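Side-chain contact in putative glycoside hydrolase (Parabacteroides distasonis ATCC 8503, PDB 3GYC), which probably hydrolyses glycosidic bonds as a cellulase-like enzyme of the TIM-barrel clan, though its substrate is not established: residues K218-V223 / Y231-W236. Sequence-based numbering, arbitrary orientation.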
# COMPACT_ATOMS: atom_id res chain seq x y z
N LYS A 218 -14.07 -12.08 -4.28
CA LYS A 218 -14.31 -13.45 -4.70
C LYS A 218 -13.56 -13.80 -6.00
O LYS A 218 -13.44 -14.97 -6.29
CB LYS A 218 -15.80 -13.74 -4.90
CG LYS A 218 -16.63 -13.59 -3.64
N LYS A 219 -13.07 -12.82 -6.77
CA LYS A 219 -12.33 -13.16 -8.01
C LYS A 219 -11.07 -13.94 -7.72
O LYS A 219 -10.59 -14.69 -8.56
CB LYS A 219 -11.87 -11.94 -8.80
CG LYS A 219 -12.84 -10.86 -8.97
CD LYS A 219 -14.16 -11.30 -9.39
CE LYS A 219 -14.17 -11.94 -10.76
NZ LYS A 219 -15.57 -11.88 -11.23
N TYR A 220 -10.48 -13.70 -6.56
CA TYR A 220 -9.32 -14.47 -6.19
C TYR A 220 -9.66 -15.97 -6.29
O TYR A 220 -8.82 -16.75 -6.69
CB TYR A 220 -8.82 -14.13 -4.79
CG TYR A 220 -8.12 -12.81 -4.60
CD1 TYR A 220 -6.75 -12.68 -4.86
CD2 TYR A 220 -8.77 -11.73 -4.04
CE1 TYR A 220 -6.09 -11.51 -4.64
CE2 TYR A 220 -8.10 -10.53 -3.80
CZ TYR A 220 -6.76 -10.43 -4.10
OH TYR A 220 -6.06 -9.25 -3.85
N GLU A 221 -10.90 -16.35 -5.97
CA GLU A 221 -11.33 -17.76 -6.06
C GLU A 221 -11.73 -18.21 -7.47
O GLU A 221 -11.60 -19.38 -7.83
CB GLU A 221 -12.57 -17.99 -5.18
CG GLU A 221 -12.36 -17.91 -3.68
CD GLU A 221 -13.69 -18.10 -2.91
OE1 GLU A 221 -14.78 -17.93 -3.52
OE2 GLU A 221 -13.65 -18.41 -1.70
N GLU A 222 -12.24 -17.28 -8.26
CA GLU A 222 -12.75 -17.63 -9.59
C GLU A 222 -11.71 -17.72 -10.69
O GLU A 222 -12.04 -18.19 -11.77
CB GLU A 222 -13.82 -16.60 -9.98
CG GLU A 222 -14.96 -16.55 -8.99
CD GLU A 222 -15.80 -15.31 -9.11
OE1 GLU A 222 -16.00 -14.79 -10.23
OE2 GLU A 222 -16.28 -14.85 -8.06
N VAL A 223 -10.48 -17.28 -10.44
CA VAL A 223 -9.43 -17.28 -11.45
C VAL A 223 -8.13 -17.86 -10.87
O VAL A 223 -7.92 -17.80 -9.66
CB VAL A 223 -9.18 -15.82 -11.91
CG1 VAL A 223 -7.84 -15.68 -12.60
CG2 VAL A 223 -10.33 -15.33 -12.78
N TYR A 231 -1.63 -11.60 -0.86
CA TYR A 231 -2.53 -10.63 -1.43
C TYR A 231 -2.38 -9.36 -0.59
O TYR A 231 -2.38 -9.42 0.66
CB TYR A 231 -4.02 -11.07 -1.44
CG TYR A 231 -4.37 -12.44 -1.96
CD1 TYR A 231 -3.60 -13.07 -2.93
CD2 TYR A 231 -5.53 -13.08 -1.51
CE1 TYR A 231 -3.95 -14.34 -3.39
CE2 TYR A 231 -5.89 -14.32 -2.00
CZ TYR A 231 -5.11 -14.94 -2.94
OH TYR A 231 -5.47 -16.16 -3.38
N GLU A 232 -2.22 -8.22 -1.27
CA GLU A 232 -2.16 -6.91 -0.62
C GLU A 232 -3.43 -6.25 -1.13
O GLU A 232 -3.46 -5.83 -2.26
CB GLU A 232 -0.88 -6.15 -0.97
CG GLU A 232 -0.44 -5.10 0.10
CD GLU A 232 -0.97 -3.68 -0.09
OE1 GLU A 232 -0.67 -3.07 -1.13
OE2 GLU A 232 -1.63 -3.13 0.83
N HIS A 233 -4.49 -6.20 -0.32
CA HIS A 233 -5.77 -5.72 -0.78
C HIS A 233 -6.17 -4.46 -0.04
O HIS A 233 -6.06 -4.39 1.18
CB HIS A 233 -6.85 -6.79 -0.68
CG HIS A 233 -7.91 -6.62 -1.72
ND1 HIS A 233 -7.80 -7.21 -2.96
CD2 HIS A 233 -9.00 -5.83 -1.76
CE1 HIS A 233 -8.82 -6.83 -3.71
NE2 HIS A 233 -9.56 -5.99 -3.01
N HIS A 234 -6.59 -3.45 -0.80
CA HIS A 234 -6.94 -2.17 -0.22
C HIS A 234 -8.44 -2.15 0.05
O HIS A 234 -9.23 -2.48 -0.82
CB HIS A 234 -6.50 -1.03 -1.14
CG HIS A 234 -5.04 -1.06 -1.46
ND1 HIS A 234 -4.47 -0.26 -2.44
CD2 HIS A 234 -4.02 -1.81 -0.96
CE1 HIS A 234 -3.17 -0.47 -2.48
NE2 HIS A 234 -2.87 -1.43 -1.62
N ILE A 235 -8.82 -1.80 1.29
CA ILE A 235 -10.22 -1.89 1.74
C ILE A 235 -10.63 -0.67 2.51
O ILE A 235 -10.09 -0.39 3.58
CB ILE A 235 -10.43 -3.10 2.69
CG1 ILE A 235 -10.18 -4.41 1.96
CG2 ILE A 235 -11.87 -3.17 3.25
CD1 ILE A 235 -10.20 -5.65 2.88
N TRP A 236 -11.61 0.05 1.98
CA TRP A 236 -12.18 1.21 2.65
C TRP A 236 -13.70 1.15 2.71
O TRP A 236 -14.34 0.82 1.73
CB TRP A 236 -11.86 2.47 1.91
CG TRP A 236 -10.40 2.85 1.84
CD1 TRP A 236 -9.67 3.52 2.78
CD2 TRP A 236 -9.57 2.66 0.73
NE1 TRP A 236 -8.40 3.75 2.31
CE2 TRP A 236 -8.30 3.21 1.05
CE3 TRP A 236 -9.75 2.07 -0.53
CZ2 TRP A 236 -7.23 3.20 0.15
CZ3 TRP A 236 -8.66 2.05 -1.43
CH2 TRP A 236 -7.43 2.61 -1.08
O HOH W 1 -3.16 -8.77 -3.97
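Tyr231 lays its ring over one face of Tyr220, joining strand 231-232 of this parallel TIM-type barrel to the short helix 219-222 just before it in sequence, a compact example of aromatic packing between a barrel strand and the helix that precedes it. The two phenol groups run in opposite directions and form a face-to-face stack, centroids 3.9 Å apart and planes at 22°, with CD1 of Tyr220 over the centre of the Tyr231 ring. With CG of Tyr231 anti to the carbonyl carbon (chi1 -49°), its ring reaches over Tyr220. The hydroxyl of Tyr231 is hydrogen-bonded to Asn297 on helix 276-297, whose Met290 touches both tyrosines. A leucine in place of Tyr231 would probably leave that face of Tyr220 without its flat partner and Asn297 without the phenol oxygen.

At Glu232 the backbone joins in: its N donates to a water 2.9 Å away, and that water is also hydrogen-bonded to OH of Tyr220. CB of Glu232 points away from the helix, and OE1 accepts a hydrogen bond from NE2 of His234 on its syn side, tilted out of the carboxylate plane. His233 comes back toward Tyr220, its imidazole plane 65° from the phenol ring. NE2 of His233 is hydrogen-bonded to the carbonyl oxygen of His214, while at the other ring nitrogen ND1 meets OH of Tyr220 in a 2.8 Å hydrogen bond, near the planes of both rings.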